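Predicted sugar phosphatases of the HAD superfamily (Cytophaga hutchinsonii, PDB 2HX1) probably hydrolyses phosphate esters of sugars or related small molecules, as a magnesium-binding phosphatase of the HAD superfamily. Local coordinates at residues Glu5-Leu10 with Glu278-Glu283; Lys15-Asp20 with Gln45-Tyr50; Gly131-Leu136 with Arg160-Ile165; Leu156-Thr161 with Ser193-Arg198. All blocks are in the same frame, centred on the assembly; numbering follows the deposited sequence.

Contact 1: residues Glu5-Leu10 with Glu278-Glu283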
loop_
_atom_site.group_PDB
_atom_site.type_symbol
_atom_site.label_atom_id
_atom_site.label_comp_id
_atom_site.label_asym_id
_atom_site.label_seq_id
_atom_site.Cartn_x
_atom_site.Cartn_y
_atom_site.Cartn_z
ATOM N N GLU A 5 16.834 20.874 -23.313
ATOM C CA GLU A 5 18.196 21.310 -23.554
ATOM C C GLU A 5 18.942 20.207 -24.279
ATOM O O GLU A 5 18.630 19.020 -24.073
ATOM C CB GLU A 5 18.873 21.618 -22.214
ATOM C CG GLU A 5 18.320 22.863 -21.534
ATOM C CD GLU A 5 18.877 23.113 -20.134
ATOM O OE1 GLU A 5 20.001 23.659 -20.033
ATOM O OE2 GLU A 5 18.195 22.789 -19.126
ATOM N N SER A 6 19.916 20.564 -25.129
ATOM C CA SER A 6 20.726 19.533 -25.782
ATOM C C SER A 6 21.703 18.966 -24.783
ATOM O O SER A 6 22.286 19.692 -23.999
ATOM C CB SER A 6 21.493 20.036 -27.005
ATOM O OG SER A 6 22.692 20.627 -26.628
ATOM N N PHE A 7 21.861 17.652 -24.808
ATOM C CA PHE A 7 22.768 17.006 -23.890
ATOM C C PHE A 7 24.182 17.564 -24.070
ATOM O O PHE A 7 24.834 17.945 -23.091
ATOM C CB PHE A 7 22.695 15.495 -24.076
ATOM C CG PHE A 7 23.498 14.748 -23.093
ATOM C CD1 PHE A 7 23.198 14.821 -21.748
ATOM C CD2 PHE A 7 24.578 13.993 -23.501
ATOM C CE1 PHE A 7 23.956 14.130 -20.809
ATOM C CE2 PHE A 7 25.338 13.299 -22.580
ATOM C CZ PHE A 7 25.016 13.378 -21.219
ATOM N N LYS A 8 24.636 17.690 -25.321
ATOM C CA LYS A 8 25.940 18.296 -25.604
ATOM C C LYS A 8 26.138 19.612 -24.850
ATOM O O LYS A 8 27.195 19.851 -24.233
ATOM C CB LYS A 8 26.104 18.540 -27.109
ATOM C CG LYS A 8 27.524 18.944 -27.526
ATOM C CD LYS A 8 27.718 18.908 -29.045
ATOM C CE LYS A 8 29.061 19.535 -29.473
ATOM N NZ LYS A 8 29.031 20.043 -30.899
ATOM N N SER A 9 25.114 20.464 -24.894
ATOM C CA SER A 9 25.222 21.803 -24.302
ATOM C C SER A 9 25.424 21.816 -22.754
ATOM O O SER A 9 25.865 22.824 -22.179
ATOM C CB SER A 9 23.992 22.642 -24.632
ATOM O OG SER A 9 22.931 22.316 -23.745
ATOM N N LEU A 10 25.050 20.731 -22.087
ATOM C CA LEU A 10 25.231 20.628 -20.636
ATOM C C LEU A 10 26.636 20.202 -20.257
ATOM O O LEU A 10 27.099 20.546 -19.180
ATOM C CB LEU A 10 24.224 19.636 -19.990
ATOM C CG LEU A 10 22.749 19.736 -20.365
ATOM C CD1 LEU A 10 21.986 18.550 -19.778
ATOM C CD2 LEU A 10 22.151 21.067 -19.918
ATOM N N GLU A 278 16.207 15.390 -24.649
ATOM C CA GLU A 278 15.596 14.391 -25.496
ATOM C C GLU A 278 16.314 13.031 -25.354
ATOM O O GLU A 278 15.673 12.009 -25.203
ATOM C CB GLU A 278 15.584 14.905 -26.949
ATOM C CG GLU A 278 15.533 13.812 -28.017
ATOM C CD GLU A 278 15.693 14.360 -29.426
ATOM O OE1 GLU A 278 16.624 15.186 -29.674
ATOM O OE2 GLU A 278 14.865 13.960 -30.275
ATOM N N SER A 279 17.643 13.033 -25.412
ATOM C CA SER A 279 18.419 11.826 -25.221
ATOM C C SER A 279 19.871 12.139 -24.870
ATOM O O SER A 279 20.311 13.288 -24.935
ATOM C CB SER A 279 18.394 10.964 -26.498
ATOM O OG SER A 279 19.534 11.207 -27.300
ATOM N N ALA A 280 20.606 11.089 -24.521
ATOM C CA ALA A 280 22.024 11.181 -24.220
ATOM C C ALA A 280 22.893 11.048 -25.458
ATOM O O ALA A 280 24.127 11.117 -25.358
ATOM C CB ALA A 280 22.429 10.103 -23.177
ATOM N N VAL A 281 22.271 10.850 -26.614
ATOM C CA VAL A 281 23.009 10.760 -27.886
ATOM C C VAL A 281 23.429 12.160 -28.388
ATOM O O VAL A 281 22.602 13.043 -28.558
ATOM C CB VAL A 281 22.176 10.059 -28.986
ATOM C CG1 VAL A 281 23.022 9.894 -30.252
ATOM C CG2 VAL A 281 21.654 8.704 -28.484
ATOM N N ILE A 282 24.724 12.325 -28.604
ATOM C CA ILE A 282 25.335 13.562 -29.111
ATOM C C ILE A 282 25.572 13.457 -30.621
ATOM O O ILE A 282 26.064 12.441 -31.114
ATOM C CB ILE A 282 26.667 13.813 -28.369
ATOM C CG1 ILE A 282 26.352 14.440 -27.007
ATOM C CG2 ILE A 282 27.638 14.673 -29.169
ATOM C CD1 ILE A 282 27.550 14.658 -26.137
ATOM N N GLU A 283 25.228 14.511 -31.352
ATOM C CA GLU A 283 25.404 14.523 -32.817
ATOM C C GLU A 283 26.784 15.012 -33.334
ATOM O O GLU A 283 27.607 15.556 -32.573
ATOM C CB GLU A 283 24.272 15.315 -33.440
ATOM C CG GLU A 283 22.961 14.588 -33.313
ATOM C CD GLU A 283 21.844 15.288 -34.032
ATOM O OE1 GLU A 283 20.691 14.849 -33.867
HETATM O O HOH W 1 17.888 17.375 -25.818
HETATM O O HOH W 2 20.162 15.617 -26.434
#
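Where the two ends of a Rossmann-like HAD core domain come together, the short helix 7-10 near the N-terminus packs on the loop that leaves strand 275-277, an edge strand of the six-stranded parallel sheet. Phe7 carries most of the apolar contact. Its CG stands anti to the backbone N (chi1 -175°), which sends the ring from the helix start over the Ser279-Ala280 backbone. One ring face receives Ala280 CA, a CH-pi contact with 4.2 Å between that carbon and the ring centroid and the carbon displaced toward the rim. Ile282 comes instead to the ring edge, its CG1 lying 4.0 Å from Phe7 CD2. The same isoleucine turns CD1 against the backbone of the residue after Phe7, 4.0 Å from Lys8 CA, so one branched side chain fills the angle between ring and helix. Leu229 and Val231 of strand 228-232 also touch Phe7, whereas the Lys8 chain runs out extended along the exposed margin. An alanine here in place of Phe7 would take away the ring that Ala280 CA and Ile282 CG1 meet, and would probably loosen the seam between the chain ends. The polar backbone is joined through water: one molecule links Glu5 O with Glu278 N, and a second accepts from Phe7 N and donates to Ser279 O. The helix start is itself fixed by Ser6 at the N-cap, whose OG accepts from Ser9 N at 3.0 Å.

Contact 2: residues Lys15-Asp20 with Gln45-Tyr50. With MG (magnesium ion), chain E.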
loop_
_atom_site.group_PDB
_atom_site.type_symbol
_atom_site.label_atom_id
_atom_site.label_comp_id
_atom_site.label_asym_id
_atom_site.label_seq_id
_atom_site.Cartn_x
_atom_site.Cartn_y
_atom_site.Cartn_z
ATOM N N LYS A 15 32.398 17.769 -14.411
ATOM C CA LYS A 15 33.667 17.058 -14.366
ATOM C C LYS A 15 33.498 15.546 -14.541
ATOM O O LYS A 15 34.422 14.877 -14.974
ATOM C CB LYS A 15 34.395 17.406 -13.062
ATOM C CG LYS A 15 34.797 18.882 -13.026
ATOM C CD LYS A 15 35.548 19.252 -11.754
ATOM C CE LYS A 15 35.714 20.755 -11.593
ATOM N NZ LYS A 15 36.065 21.171 -10.167
ATOM N N CYS A 16 32.317 15.010 -14.224
ATOM C CA CYS A 16 32.036 13.590 -14.495
ATOM C C CYS A 16 30.573 13.375 -14.783
ATOM O O CYS A 16 29.724 14.080 -14.235
ATOM C CB CYS A 16 32.450 12.727 -13.317
ATOM S SG CYS A 16 32.502 10.961 -13.671
ATOM N N ILE A 17 30.284 12.442 -15.692
ATOM C CA ILE A 17 28.917 12.035 -15.981
ATOM C C ILE A 17 28.680 10.661 -15.344
ATOM O O ILE A 17 29.538 9.774 -15.425
ATOM C CB ILE A 17 28.635 11.969 -17.538
ATOM C CG1 ILE A 17 29.228 13.179 -18.262
ATOM C CG2 ILE A 17 27.139 11.898 -17.843
ATOM C CD1 ILE A 17 28.590 14.508 -17.836
ATOM N N PHE A 18 27.542 10.501 -14.678
ATOM C CA PHE A 18 27.023 9.179 -14.315
ATOM C C PHE A 18 25.847 8.842 -15.241
ATOM O O PHE A 18 24.893 9.591 -15.315
ATOM C CB PHE A 18 26.524 9.097 -12.853
ATOM C CG PHE A 18 27.579 9.383 -11.795
ATOM C CD1 PHE A 18 28.923 9.468 -12.088
ATOM C CD2 PHE A 18 27.202 9.503 -10.465
ATOM C CE1 PHE A 18 29.860 9.715 -11.090
ATOM C CE2 PHE A 18 28.146 9.780 -9.480
ATOM C CZ PHE A 18 29.463 9.854 -9.797
ATOM N N PHE A 19 25.966 7.726 -15.962
ATOM C CA PHE A 19 24.947 7.273 -16.889
ATOM C C PHE A 19 24.209 6.061 -16.303
ATOM O O PHE A 19 24.849 5.106 -15.937
ATOM C CB PHE A 19 25.587 6.823 -18.208
ATOM C CG PHE A 19 26.080 7.949 -19.101
ATOM C CD1 PHE A 19 25.199 8.711 -19.844
ATOM C CD2 PHE A 19 27.416 8.199 -19.230
ATOM C CE1 PHE A 19 25.642 9.706 -20.666
ATOM C CE2 PHE A 19 27.864 9.208 -20.051
ATOM C CZ PHE A 19 26.990 9.932 -20.788
ATOM N N ASP A 20 22.881 6.129 -16.182
ATOM C CA ASP A 20 22.053 4.932 -16.140
ATOM C C ASP A 20 22.189 4.244 -17.513
ATOM O O ASP A 20 22.485 4.927 -18.498
ATOM C CB ASP A 20 20.594 5.310 -15.855
ATOM C CG ASP A 20 19.646 4.129 -15.934
ATOM O OD1 ASP A 20 19.969 3.056 -15.406
ATOM O OD2 ASP A 20 18.565 4.280 -16.535
ATOM N N GLN A 45 37.021 15.071 -25.317
ATOM C CA GLN A 45 37.002 16.196 -24.394
ATOM C C GLN A 45 37.725 15.877 -23.076
ATOM O O GLN A 45 37.786 16.726 -22.184
ATOM C CB GLN A 45 35.559 16.623 -24.131
ATOM C CG GLN A 45 34.777 17.028 -25.405
ATOM C CD GLN A 45 34.963 18.501 -25.824
ATOM O OE1 GLN A 45 35.095 18.808 -27.010
ATOM N NE2 GLN A 45 34.964 19.406 -24.851
ATOM N N GLY A 46 38.289 14.679 -22.951
ATOM C CA GLY A 46 38.855 14.229 -21.674
ATOM C C GLY A 46 37.901 14.320 -20.473
ATOM O O GLY A 46 38.297 14.716 -19.371
ATOM N N GLN A 47 36.638 13.958 -20.677
ATOM C CA GLN A 47 35.673 13.999 -19.579
ATOM C C GLN A 47 35.406 12.595 -19.063
ATOM O O GLN A 47 35.113 11.663 -19.834
ATOM C CB GLN A 47 34.369 14.668 -20.004
ATOM C CG GLN A 47 34.278 16.128 -19.614
ATOM C CD GLN A 47 32.978 16.750 -20.087
ATOM O OE1 GLN A 47 31.993 16.767 -19.347
ATOM N NE2 GLN A 47 32.960 17.237 -21.342
ATOM N N ASP A 48 35.513 12.463 -17.752
ATOM C CA ASP A 48 35.265 11.199 -17.075
ATOM C C ASP A 48 33.787 10.833 -17.103
ATOM O O ASP A 48 32.905 11.706 -17.202
ATOM C CB ASP A 48 35.770 11.265 -15.626
ATOM C CG ASP A 48 37.290 11.361 -15.561
ATOM O OD1 ASP A 48 37.939 10.397 -16.027
ATOM O OD2 ASP A 48 37.827 12.407 -15.104
ATOM N N TYR A 49 33.522 9.531 -17.009
ATOM C CA TYR A 49 32.170 9.065 -16.857
ATOM C C TYR A 49 32.196 7.705 -16.157
ATOM O O TYR A 49 33.229 7.029 -16.136
ATOM C CB TYR A 49 31.483 8.972 -18.235
ATOM C CG TYR A 49 31.977 7.778 -18.985
ATOM C CD1 TYR A 49 31.449 6.515 -18.726
ATOM C CD2 TYR A 49 33.029 7.890 -19.900
ATOM C CE1 TYR A 49 31.936 5.397 -19.352
ATOM C CE2 TYR A 49 33.528 6.748 -20.567
ATOM C CZ TYR A 49 32.970 5.505 -20.276
ATOM O OH TYR A 49 33.414 4.354 -20.880
ATOM N N TYR A 50 31.063 7.345 -15.557
ATOM C CA TYR A 50 30.788 5.995 -15.071
ATOM C C TYR A 50 29.408 5.620 -15.527
ATOM O O TYR A 50 28.567 6.499 -15.788
ATOM C CB TYR A 50 30.801 5.892 -13.558
ATOM C CG TYR A 50 32.145 6.077 -12.932
ATOM C CD1 TYR A 50 33.041 5.014 -12.821
ATOM C CD2 TYR A 50 32.526 7.320 -12.431
ATOM C CE1 TYR A 50 34.301 5.198 -12.226
ATOM C CE2 TYR A 50 33.750 7.508 -11.862
ATOM C CZ TYR A 50 34.638 6.454 -11.759
ATOM O OH TYR A 50 35.843 6.680 -11.162
HETATM MG MG MG E . 16.867 3.382 -16.949
HETATM O O HOH W 3 17.761 1.690 -16.210
HETATM O O HOH W 4 16.380 3.962 -14.937
HETATM O O HOH W 5 15.198 2.366 -17.364
#
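Three backbone hydrogen bonds knit strands 16-19 and 48-50 in parallel, and the shortest lie toward the C-terminal ends. Tyr50 N lies nearly on the C=O axis of Ile17, with 2.9 Å between Tyr50 N and Ile17 O. Phe19 N then meets Tyr50 O in the plane of that carbonyl, with an N-H...O angle of 167°. The bond from Ile17 N to Asp48 O is longer, 3.1 Å, and its donor stands above the carbonyl plane. Buried side chains close both faces here. On one, Phe18 and Tyr50 run side by side in the same direction, Phe18 CE1 lying 3.8 Å from Tyr50 CD2, while Cys16 SG approaches the tyrosine ring obliquely; helix 208-218 packs over this group. On the other, Phe19 and Tyr49 cross at about a right angle, with Phe19 CE2 4.1 Å from Tyr49 CB, and Ile17 CG2 lies over one face of the Phe19 ring. The opposite end is looser: Lys15 and Asp48 are only partly buried, Gly46 is exposed in a Schellman motif closing helix 35-44, and Lys15 reaches away to a salt bridge with Glu227. Beyond the tight end the first strand delivers Asp20, whose OD2 binds magnesium at 2.0 Å together with Phe22 O, Asp233 and three waters. An aspartate at the C-terminal end of a central parallel strand, holding Mg2+, is the hallmark of the HAD active site.

Contact 3: residues Gly131-Leu136 with Arg160-Ile165; sequences GEVNAL and RTIPAI
Val133 O is gripped by two donors, NE and NH2 of Arg160, which approach side-on and share this single oxygen in a beta-alpha-beta crossover of the five-stranded parallel sheet. The carbonyl oxygen lies close to the guanidinium plane, 3.0 Å from Arg160 NE and 2.9 Å from Arg160 NH2. Only the NE bond runs in the carbonyl plane; NH2 comes from well above it. Bends at chi2 (-73°) and chi3 (-67°) fold the arginine back from the end of helix 146-159 to make this fork, and Gly131 O sits over one face of the guanidinium. Asn134 runs alongside, its amide plane turned 51° from the guanidinium, and gives its ND2 to Gly97 O. A methionine in place of Arg160 would give up both N-H donors to Val133 O and would probably leave the turn after helix 146-159 less firmly held to the start of strand 133-138. Farther along, apolar groups take over. Ile162 lays CD1 obliquely across Val133 CG1, with CG1 of the isoleucine in the crowded position between backbone N and carbonyl carbon, and Pro163 sets its CG 3.9 Å from Ala135 CB. True strand pairing begins at Leu136 and Ala164. Leu136 N donates almost straight to Pro163 O at 3.0 Å, and Leu136 O accepts in turn from Ile165 N at 2.9 Å, nearly along the carbonyl axis.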
loop_
_atom_site.group_PDB
_atom_site.type_symbol
_atom_site.label_atom_id
_atom_site.label_comp_id
_atom_site.label_asym_id
_atom_site.label_seq_id
_atom_site.Cartn_x
_atom_site.Cartn_y
_atom_site.Cartn_z
ATOM N N GLY A 131 18.459 -25.801 6.812
ATOM C CA GLY A 131 19.021 -25.278 8.065
ATOM C C GLY A 131 20.353 -24.587 7.883
ATOM O O GLY A 131 20.868 -23.924 8.803
ATOM N N GLU A 132 20.921 -24.751 6.698
ATOM C CA GLU A 132 22.185 -24.139 6.370
ATOM C C GLU A 132 22.020 -22.912 5.478
ATOM O O GLU A 132 23.006 -22.257 5.171
ATOM C CB GLU A 132 23.066 -25.181 5.686
ATOM C CG GLU A 132 23.829 -26.052 6.668
ATOM C CD GLU A 132 25.081 -25.341 7.201
ATOM O OE1 GLU A 132 26.087 -25.212 6.435
ATOM O OE2 GLU A 132 25.041 -24.923 8.388
ATOM N N VAL A 133 20.793 -22.591 5.062
ATOM C CA VAL A 133 20.588 -21.452 4.175
ATOM C C VAL A 133 20.592 -20.187 5.012
ATOM O O VAL A 133 19.711 -19.981 5.833
ATOM C CB VAL A 133 19.284 -21.522 3.369
ATOM C CG1 VAL A 133 19.079 -20.228 2.568
ATOM C CG2 VAL A 133 19.271 -22.696 2.433
ATOM N N ASN A 134 21.561 -19.309 4.741
ATOM C CA ASN A 134 21.791 -18.123 5.574
ATOM C C ASN A 134 21.450 -16.824 4.871
ATOM O O ASN A 134 21.494 -15.753 5.477
ATOM C CB ASN A 134 23.249 -18.121 6.028
ATOM C CG ASN A 134 23.581 -19.313 6.904
ATOM O OD1 ASN A 134 22.711 -19.883 7.557
ATOM N ND2 ASN A 134 24.829 -19.711 6.894
ATOM N N ALA A 135 21.092 -16.910 3.591
ATOM C CA ALA A 135 20.610 -15.735 2.860
ATOM C C ALA A 135 19.907 -16.168 1.582
ATOM O O ALA A 135 20.119 -17.279 1.061
ATOM C CB ALA A 135 21.774 -14.723 2.532
ATOM N N LEU A 136 19.081 -15.273 1.072
ATOM C CA LEU A 136 18.422 -15.454 -0.214
ATOM C C LEU A 136 18.750 -14.249 -1.078
ATOM O O LEU A 136 18.559 -13.119 -0.634
ATOM C CB LEU A 136 16.906 -15.538 -0.018
ATOM C CG LEU A 136 16.045 -15.415 -1.277
ATOM C CD1 LEU A 136 16.274 -16.652 -2.167
ATOM C CD2 LEU A 136 14.572 -15.242 -0.902
ATOM N N ARG A 160 13.000 -19.439 7.574
ATOM C CA ARG A 160 14.380 -19.052 7.896
ATOM C C ARG A 160 14.478 -17.552 8.171
ATOM O O ARG A 160 14.011 -16.722 7.390
ATOM C CB ARG A 160 15.349 -19.465 6.782
ATOM C CG ARG A 160 15.498 -20.988 6.644
ATOM C CD ARG A 160 16.299 -21.602 7.787
ATOM N NE ARG A 160 17.696 -21.172 7.742
ATOM C CZ ARG A 160 18.494 -21.085 8.802
ATOM N NH1 ARG A 160 18.047 -21.416 10.000
ATOM N NH2 ARG A 160 19.740 -20.667 8.681
ATOM N N THR A 161 15.097 -17.203 9.284
ATOM C CA THR A 161 15.241 -15.811 9.652
ATOM C C THR A 161 16.540 -15.321 9.022
ATOM O O THR A 161 17.589 -15.369 9.628
ATOM C CB THR A 161 15.182 -15.667 11.177
ATOM O OG1 THR A 161 13.917 -16.169 11.602
ATOM C CG2 THR A 161 15.314 -14.185 11.639
ATOM N N ILE A 162 16.453 -14.916 7.755
ATOM C CA ILE A 162 17.637 -14.617 6.942
ATOM C C ILE A 162 17.375 -13.355 6.095
ATOM O O ILE A 162 16.230 -13.044 5.790
ATOM C CB ILE A 162 18.013 -15.821 5.988
ATOM C CG1 ILE A 162 16.881 -16.070 4.984
ATOM C CG2 ILE A 162 18.389 -17.055 6.793
ATOM C CD1 ILE A 162 16.995 -17.300 4.131
ATOM N N PRO A 163 18.436 -12.642 5.692
ATOM C CA PRO A 163 18.215 -11.524 4.777
ATOM C C PRO A 163 17.767 -11.973 3.377
ATOM O O PRO A 163 18.291 -12.944 2.828
ATOM C CB PRO A 163 19.589 -10.848 4.718
ATOM C CG PRO A 163 20.541 -11.916 4.992
ATOM C CD PRO A 163 19.863 -12.796 6.020
ATOM N N ALA A 164 16.768 -11.293 2.835
ATOM C CA ALA A 164 16.361 -11.449 1.450
ATOM C C ALA A 164 16.796 -10.179 0.716
ATOM O O ALA A 164 16.403 -9.067 1.113
ATOM C CB ALA A 164 14.851 -11.660 1.337
ATOM N N ILE A 165 17.630 -10.348 -0.315
ATOM C CA ILE A 165 18.296 -9.233 -1.030
ATOM C C ILE A 165 17.892 -9.218 -2.528
ATOM O O ILE A 165 17.850 -10.265 -3.201
ATOM C CB ILE A 165 19.853 -9.374 -0.916
ATOM C CG1 ILE A 165 20.308 -9.379 0.536
ATOM C CG2 ILE A 165 20.630 -8.232 -1.622
ATOM C CD1 ILE A 165 21.709 -9.893 0.692
#

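Contact 4: residues Leu156-Thr161 with Ser193-Arg198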
loop_
_atom_site.group_PDB
_atom_site.type_symbol
_atom_site.label_atom_id
_atom_site.label_comp_id
_atom_site.label_asym_id
_atom_site.label_seq_id
_atom_site.Cartn_x
_atom_site.Cartn_y
_atom_site.Cartn_z
ATOM N N LEU A 156 10.540 -20.650 2.309
ATOM C CA LEU A 156 11.902 -20.489 2.807
ATOM C C LEU A 156 11.986 -19.327 3.777
ATOM O O LEU A 156 12.615 -19.434 4.838
ATOM C CB LEU A 156 12.852 -20.224 1.648
ATOM C CG LEU A 156 14.305 -19.930 2.019
ATOM C CD1 LEU A 156 14.929 -21.098 2.827
ATOM C CD2 LEU A 156 15.056 -19.661 0.726
ATOM N N LEU A 157 11.351 -18.222 3.405
ATOM C CA LEU A 157 11.394 -17.006 4.198
ATOM C C LEU A 157 10.472 -17.050 5.428
ATOM O O LEU A 157 10.676 -16.319 6.393
ATOM C CB LEU A 157 11.022 -15.810 3.309
ATOM C CG LEU A 157 12.052 -15.470 2.228
ATOM C CD1 LEU A 157 11.547 -14.299 1.388
ATOM C CD2 LEU A 157 13.445 -15.204 2.851
ATOM N N ARG A 158 9.411 -17.849 5.349
ATOM C CA ARG A 158 8.579 -18.142 6.508
ATOM C C ARG A 158 9.343 -19.001 7.511
ATOM O O ARG A 158 9.078 -18.916 8.703
ATOM C CB ARG A 158 7.314 -18.888 6.092
ATOM C CG ARG A 158 6.257 -17.987 5.386
ATOM C CD ARG A 158 5.039 -18.758 4.832
ATOM N NE ARG A 158 4.264 -19.388 5.915
ATOM C CZ ARG A 158 4.381 -20.661 6.295
ATOM N NH1 ARG A 158 5.220 -21.505 5.667
ATOM N NH2 ARG A 158 3.654 -21.100 7.322
ATOM N N LYS A 159 10.285 -19.821 7.034
ATOM C CA LYS A 159 10.983 -20.778 7.885
ATOM C C LYS A 159 12.365 -20.347 8.312
ATOM O O LYS A 159 12.888 -20.880 9.295
ATOM C CB LYS A 159 11.124 -22.130 7.193
ATOM C CG LYS A 159 9.818 -22.858 6.923
ATOM C CD LYS A 159 10.081 -23.998 5.982
ATOM C CE LYS A 159 8.902 -24.928 5.862
ATOM N NZ LYS A 159 9.151 -25.947 4.781
ATOM N N ARG A 160 13.000 -19.439 7.574
ATOM C CA ARG A 160 14.380 -19.052 7.896
ATOM C C ARG A 160 14.478 -17.552 8.171
ATOM O O ARG A 160 14.011 -16.722 7.390
ATOM C CB ARG A 160 15.349 -19.465 6.782
ATOM C CG ARG A 160 15.498 -20.988 6.644
ATOM C CD ARG A 160 16.299 -21.602 7.787
ATOM N NE ARG A 160 17.696 -21.172 7.742
ATOM C CZ ARG A 160 18.494 -21.085 8.802
ATOM N NH1 ARG A 160 18.047 -21.416 10.000
ATOM N NH2 ARG A 160 19.740 -20.667 8.681
ATOM N N THR A 161 15.097 -17.203 9.284
ATOM C CA THR A 161 15.241 -15.811 9.652
ATOM C C THR A 161 16.540 -15.321 9.022
ATOM O O THR A 161 17.589 -15.369 9.628
ATOM C CB THR A 161 15.182 -15.667 11.177
ATOM O OG1 THR A 161 13.917 -16.169 11.602
ATOM C CG2 THR A 161 15.314 -14.185 11.639
ATOM N N SER A 193 4.146 -8.671 -1.899
ATOM C CA SER A 193 2.677 -8.495 -1.838
ATOM C C SER A 193 1.998 -9.609 -1.031
ATOM O O SER A 193 0.924 -9.407 -0.513
ATOM C CB SER A 193 2.073 -8.382 -3.251
ATOM O OG SER A 193 2.042 -9.641 -3.912
ATOM N N ILE A 194 2.655 -10.763 -0.917
ATOM C CA ILE A 194 2.189 -11.921 -0.135
ATOM C C ILE A 194 2.732 -11.853 1.302
ATOM O O ILE A 194 2.000 -11.999 2.257
ATOM C CB ILE A 194 2.699 -13.270 -0.803
ATOM C CG1 ILE A 194 2.210 -13.423 -2.248
ATOM C CG2 ILE A 194 2.271 -14.516 -0.023
ATOM C CD1 ILE A 194 0.735 -13.155 -2.462
ATOM N N LEU A 195 4.031 -11.627 1.444
ATOM C CA LEU A 195 4.716 -11.710 2.735
ATOM C C LEU A 195 4.742 -10.414 3.516
ATOM O O LEU A 195 5.048 -10.433 4.707
ATOM C CB LEU A 195 6.188 -12.149 2.527
ATOM C CG LEU A 195 6.465 -13.620 2.219
ATOM C CD1 LEU A 195 7.985 -13.877 2.049
ATOM C CD2 LEU A 195 5.896 -14.487 3.309
ATOM N N GLY A 196 4.474 -9.287 2.864
ATOM C CA GLY A 196 4.851 -7.965 3.407
ATOM C C GLY A 196 6.243 -7.531 2.944
ATOM O O GLY A 196 6.951 -8.264 2.259
ATOM N N ARG A 197 6.639 -6.314 3.282
ATOM C CA ARG A 197 7.987 -5.828 2.960
ATOM C C ARG A 197 9.019 -6.684 3.668
ATOM O O ARG A 197 8.864 -7.042 4.839
ATOM C CB ARG A 197 8.155 -4.377 3.406
ATOM C CG ARG A 197 9.561 -3.808 3.211
ATOM C CD ARG A 197 9.537 -2.286 3.099
ATOM N NE ARG A 197 9.057 -1.651 4.329
ATOM C CZ ARG A 197 9.831 -1.141 5.289
ATOM N NH1 ARG A 197 11.159 -1.175 5.180
ATOM N NH2 ARG A 197 9.271 -0.584 6.367
ATOM N N ARG A 198 10.092 -6.999 2.970
ATOM C CA ARG A 198 10.938 -8.093 3.416
ATOM C C ARG A 198 12.303 -8.125 2.721
ATOM O O ARG A 198 13.213 -8.792 3.223
ATOM C CB ARG A 198 10.180 -9.430 3.216
ATOM C CG ARG A 198 10.958 -10.728 3.616
ATOM C CD ARG A 198 11.024 -10.898 5.105
ATOM N NE ARG A 198 11.557 -12.197 5.523
ATOM C CZ ARG A 198 12.847 -12.500 5.567
ATOM N NH1 ARG A 198 13.746 -11.623 5.182
ATOM N NH2 ARG A 198 13.232 -13.705 5.982
HETATM O O HOH W 6 8.967 -13.296 6.445
#
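Two leucines share the same first torsion, CG anti to the carbonyl carbon (chi1 -68° in Leu157, -76° in Leu195), and so each sends its branched end into the interface between helices 146-159 and 184-195. Arg198 is turned otherwise: CG lies anti to the backbone N and the chain bends once, at chi2 (75°), before extending toward the first helix. The leucines cross at about a right angle and meet tip to tip, Leu157 CD1 lying 3.6 Å from Leu195 CD1. The second methyl of Leu195 goes to a different partner, its CD2 packing 4.1 Å from Arg158 CG. Leu157 likewise divides its branches, for its CD2 rests over one face of the Arg198 guanidinium, 3.5 Å from Arg198 NH2 and offset toward the rim. The leucine methyl thus lies on the flat, poorly hydrogen-bonding face of the guanidinium, while polar partners lie at its edge. A water accepts from Arg198 NE at 3.0 Å and also makes a weak link to Leu157 O. Arg198 NH1 turns to Ile162 O, just past the end of the first helix, so the charged group ties the two chain turns together. The third subunit also reaches the first helix, where Arg158 NH1 bonds Thr178 O and Lys159 pairs with Asp179, both of that subunit. Within the chain, Leu157 also touches Leu136 and Ala164, so the contact joins the C-terminal ends of two neighbouring helices against strands 133-138 and 164-167, and helix 184-195 leads on into strand 199-202.

Overall arrangement
The four contacts fall into two pairs on opposite sides of the chain's centre. Contacts 1 and 2 have centres about 13 Å apart; contact 2 lies within the six-stranded sheet that carries the magnesium site and contact 1 packs beside it, Phe7 touching Phe19. Contacts 3 and 4, centres about 10 Å apart, share Arg160 and Thr161 in the five-stranded sheet and its helices. Centres of contacts 2 and 3 lie about 38 Å apart. Along the chain, contact 1 encloses the others, contact 2 closes before contact 3 opens, and contact 4 begins where contact 3 ends. In sequence, strands 98-103 to 199-202 come between strands 80-82 and 228-232, consistent with a cap domain inserted into a HAD core.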